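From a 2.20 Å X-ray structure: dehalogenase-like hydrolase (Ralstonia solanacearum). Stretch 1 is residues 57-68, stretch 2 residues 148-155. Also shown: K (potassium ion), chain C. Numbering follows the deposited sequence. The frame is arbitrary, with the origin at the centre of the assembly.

Stretch 1 (57-68) SGEHYKPFWDVT
Stretch 2 148-155: VDAVRLYK

How do the two backbones lie against each other? After Ser57, stretch 1 makes a type I beta turn from Gly58 to Tyr61, closed by Tyr61 N to Gly58 O at 3.1 Å, runs extended through Lys62 (phi/psi -151/143) and Pro63 (-65/153), and enters a helix at Phe64, with Pro63 as N-cap. Stretch 2 opens with a 3-10 segment, 148-150, then passes through Arg152 (63/31) into extended Leu153 (-147/135) and Tyr154 (-89/154). Gly58 CA lies 5.1 Å from Arg152 CA, and Pro63 CA 6.7 Å from Asp149 CA, so in these two pairings the register falls in one stretch as it rises in the other. Together they bury 532 Å².

What makes Tyr61 the centre of the contact? Its CA-to-CB bond points toward stretch 2, and with chi1 t (177°) and chi2 78° the ring reaches the backbone of Arg152 and the side chain of Asp149. Arg152 CA sits over one ring face, 3.7 Å from the Tyr61 centroid, in a CH-pi contact. At the ring edge, Tyr61 OH donates to Asp149 OD1 at 2.6 Å, a short bond to a carboxylate whose chi1 is t (-172°). The hydroxyl thus has a charged acceptor, and the ring carbons pack against Arg152 and Tyr154.

What does Tyr154 hold, just ahead of the helix? Its CA-to-CB bond points sideways, but chi1 m (-73°) and chi2 104° bring the hydroxyl to stretch 1, where Tyr154 OH donates to Lys62 O at a very short 2.5 Å. Phe64 N is also near, 2.9 Å from Tyr154 OH, but the angle is too poor for a hydrogen bond. Phe64, chi1 t (-165°), adds apolar contact through CD1, 3.8 Å from Tyr154 CE2. The Tyr61 and Tyr154 rings are near parallel (29°) but slid apart, with centroids 5.5 Å distant; they touch at Tyr61 CE1 and Tyr154 CE1, 3.8 Å apart, with little overlap.

Why can Arg152 come so close to the turn? Gly58 has phi/psi 91/11, where a CB would be jammed against the preceding carbonyl; an ideal CB would also lie just 3.2 Å from Arg152 CB. Gly58 CA instead approaches Arg152 O at 3.5 Å in a CA-H...O contact. The Arg152 side chain (chi1 m, chi2 t, chi3 p, chi4 82°) places one guanidinium face over Tyr61 CD2, with Arg152 NH1 3.6 Å from that carbon, and Arg152 NH2 makes a weak hydrogen bond to Gly58 O at 3.0 Å. Leu153 CD2 packs 3.7 Å from Gly58 N.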

# COMPACT_ATOMS: atom_id res chain seq x y z
N SER A 57 -4.69 -4.64 15.66
CA SER A 57 -5.28 -5.83 16.27
C SER A 57 -6.52 -6.34 15.52
O SER A 57 -7.34 -7.02 16.09
CB SER A 57 -5.69 -5.56 17.73
OG SER A 57 -4.85 -4.61 18.39
N GLY A 58 -6.67 -6.00 14.26
CA GLY A 58 -7.73 -6.57 13.46
C GLY A 58 -9.02 -5.78 13.46
O GLY A 58 -10.00 -6.26 12.93
N GLU A 59 -8.99 -4.56 13.98
CA GLU A 59 -10.16 -3.73 14.08
C GLU A 59 -10.86 -3.47 12.75
O GLU A 59 -12.05 -3.24 12.72
CB GLU A 59 -9.78 -2.37 14.66
CG GLU A 59 -9.39 -2.41 16.13
CD GLU A 59 -7.93 -2.77 16.39
OE1 GLU A 59 -7.22 -3.31 15.47
OE2 GLU A 59 -7.51 -2.52 17.54
N HIS A 60 -10.11 -3.51 11.65
CA HIS A 60 -10.69 -3.23 10.35
C HIS A 60 -10.51 -4.36 9.38
O HIS A 60 -10.61 -4.16 8.19
CB HIS A 60 -10.18 -1.89 9.79
CG HIS A 60 -10.49 -0.74 10.68
ND1 HIS A 60 -11.77 -0.26 10.86
CD2 HIS A 60 -9.70 0.02 11.47
CE1 HIS A 60 -11.75 0.75 11.72
NE2 HIS A 60 -10.50 0.95 12.10
N TYR A 61 -10.36 -5.57 9.88
CA TYR A 61 -10.18 -6.72 9.05
C TYR A 61 -11.45 -7.03 8.27
O TYR A 61 -12.54 -6.87 8.75
CB TYR A 61 -9.77 -7.94 9.89
CG TYR A 61 -9.64 -9.21 9.06
CD1 TYR A 61 -8.52 -9.44 8.28
CD2 TYR A 61 -10.68 -10.16 9.02
CE1 TYR A 61 -8.42 -10.54 7.49
CE2 TYR A 61 -10.56 -11.33 8.23
CZ TYR A 61 -9.45 -11.50 7.46
OH TYR A 61 -9.32 -12.63 6.67
N LYS A 62 -11.27 -7.54 7.07
CA LYS A 62 -12.32 -8.09 6.27
C LYS A 62 -11.66 -9.15 5.40
O LYS A 62 -10.51 -8.94 4.95
CB LYS A 62 -12.90 -6.97 5.43
CG LYS A 62 -14.02 -7.30 4.50
CD LYS A 62 -14.36 -6.00 3.68
CE LYS A 62 -15.74 -6.01 3.01
NZ LYS A 62 -16.34 -4.64 2.95
N PRO A 63 -12.36 -10.28 5.16
CA PRO A 63 -11.66 -11.37 4.43
C PRO A 63 -11.31 -10.96 3.02
O PRO A 63 -11.99 -10.12 2.44
CB PRO A 63 -12.66 -12.57 4.45
CG PRO A 63 -13.80 -12.17 5.34
CD PRO A 63 -13.72 -10.65 5.61
N PHE A 64 -10.26 -11.58 2.50
CA PHE A 64 -9.61 -11.20 1.27
C PHE A 64 -10.56 -11.20 0.09
O PHE A 64 -10.36 -10.44 -0.88
CB PHE A 64 -8.48 -12.17 1.00
CG PHE A 64 -7.47 -11.72 -0.06
CD1 PHE A 64 -6.86 -10.46 0.00
CD2 PHE A 64 -7.11 -12.55 -1.09
CE1 PHE A 64 -5.92 -10.08 -0.92
CE2 PHE A 64 -6.17 -12.14 -2.08
CZ PHE A 64 -5.56 -10.92 -1.95
N TRP A 65 -11.58 -12.05 0.18
CA TRP A 65 -12.57 -12.21 -0.86
C TRP A 65 -13.35 -10.96 -0.98
O TRP A 65 -13.48 -10.40 -2.06
CB TRP A 65 -13.55 -13.34 -0.50
CG TRP A 65 -14.70 -13.46 -1.50
CD1 TRP A 65 -15.95 -12.89 -1.41
CD2 TRP A 65 -14.69 -14.18 -2.74
NE1 TRP A 65 -16.71 -13.21 -2.51
CE2 TRP A 65 -15.95 -14.01 -3.34
CE3 TRP A 65 -13.74 -14.97 -3.38
CZ2 TRP A 65 -16.28 -14.60 -4.55
CZ3 TRP A 65 -14.05 -15.53 -4.60
CH2 TRP A 65 -15.33 -15.36 -5.16
N ASP A 66 -13.86 -10.53 0.15
CA ASP A 66 -14.68 -9.33 0.20
C ASP A 66 -13.85 -8.07 -0.10
O ASP A 66 -14.38 -7.11 -0.70
CB ASP A 66 -15.39 -9.24 1.56
CG ASP A 66 -16.07 -10.58 1.97
OD1 ASP A 66 -17.17 -10.91 1.49
OD2 ASP A 66 -15.49 -11.33 2.77
N VAL A 67 -12.58 -8.07 0.32
CA VAL A 67 -11.67 -6.99 -0.06
C VAL A 67 -11.47 -6.99 -1.57
O VAL A 67 -11.28 -5.93 -2.16
CB VAL A 67 -10.27 -7.05 0.68
CG1 VAL A 67 -9.27 -6.04 0.05
CG2 VAL A 67 -10.45 -6.83 2.25
N THR A 68 -11.48 -8.18 -2.20
CA THR A 68 -11.22 -8.29 -3.64
C THR A 68 -12.45 -7.73 -4.41
O THR A 68 -12.34 -7.11 -5.43
CB THR A 68 -10.81 -9.73 -4.03
OG1 THR A 68 -9.53 -10.03 -3.47
CG2 THR A 68 -10.73 -9.91 -5.54
N VAL A 148 -4.11 -15.86 6.53
CA VAL A 148 -4.02 -14.77 7.49
C VAL A 148 -5.35 -14.49 8.16
O VAL A 148 -5.45 -13.68 9.05
CB VAL A 148 -3.58 -13.48 6.79
CG1 VAL A 148 -2.29 -13.71 6.02
CG2 VAL A 148 -4.74 -12.94 5.86
N ASP A 149 -6.40 -15.17 7.73
CA ASP A 149 -7.68 -15.02 8.38
C ASP A 149 -7.68 -15.46 9.88
O ASP A 149 -8.52 -15.03 10.66
CB ASP A 149 -8.71 -15.83 7.62
CG ASP A 149 -10.10 -15.59 8.12
OD1 ASP A 149 -10.73 -14.55 7.77
OD2 ASP A 149 -10.56 -16.46 8.84
N ALA A 150 -6.78 -16.35 10.23
CA ALA A 150 -6.61 -16.86 11.61
C ALA A 150 -6.21 -15.72 12.53
O ALA A 150 -6.57 -15.74 13.72
CB ALA A 150 -5.52 -17.96 11.61
N VAL A 151 -5.48 -14.73 12.00
CA VAL A 151 -5.03 -13.65 12.82
C VAL A 151 -5.69 -12.32 12.47
O VAL A 151 -5.45 -11.34 13.15
CB VAL A 151 -3.51 -13.57 12.76
CG1 VAL A 151 -2.89 -14.91 13.32
CG2 VAL A 151 -3.03 -13.33 11.30
N ARG A 152 -6.52 -12.25 11.42
CA ARG A 152 -7.24 -11.03 11.10
C ARG A 152 -6.30 -9.88 10.75
O ARG A 152 -6.63 -8.74 10.93
CB ARG A 152 -8.19 -10.65 12.25
CG ARG A 152 -9.29 -11.78 12.56
CD ARG A 152 -10.23 -11.45 13.72
NE ARG A 152 -10.73 -10.07 13.68
CZ ARG A 152 -11.74 -9.66 12.95
NH1 ARG A 152 -12.41 -10.54 12.18
NH2 ARG A 152 -12.10 -8.38 12.99
N LEU A 153 -5.15 -10.22 10.19
CA LEU A 153 -4.15 -9.21 9.82
C LEU A 153 -3.39 -9.66 8.57
O LEU A 153 -2.97 -10.87 8.47
CB LEU A 153 -3.13 -9.00 10.95
CG LEU A 153 -3.64 -8.27 12.22
CD1 LEU A 153 -2.75 -8.63 13.36
CD2 LEU A 153 -3.76 -6.72 12.08
N TYR A 154 -3.21 -8.75 7.63
CA TYR A 154 -2.56 -9.08 6.36
C TYR A 154 -1.07 -8.90 6.46
O TYR A 154 -0.57 -8.10 7.25
CB TYR A 154 -3.13 -8.19 5.26
CG TYR A 154 -4.52 -8.58 4.88
CD1 TYR A 154 -5.59 -7.85 5.29
CD2 TYR A 154 -4.76 -9.71 4.08
CE1 TYR A 154 -6.90 -8.22 4.95
CE2 TYR A 154 -6.07 -10.12 3.75
CZ TYR A 154 -7.13 -9.34 4.15
OH TYR A 154 -8.45 -9.68 3.80
N LYS A 155 -0.33 -9.62 5.64
CA LYS A 155 1.07 -9.30 5.41
C LYS A 155 1.14 -7.84 5.06
O LYS A 155 0.26 -7.34 4.34
CB LYS A 155 1.65 -10.07 4.22
CG LYS A 155 1.62 -11.59 4.37
CD LYS A 155 1.54 -12.22 2.98
CE LYS A 155 2.06 -13.65 2.91
NZ LYS A 155 1.88 -14.17 1.47
K K C . -4.42 -6.02 20.83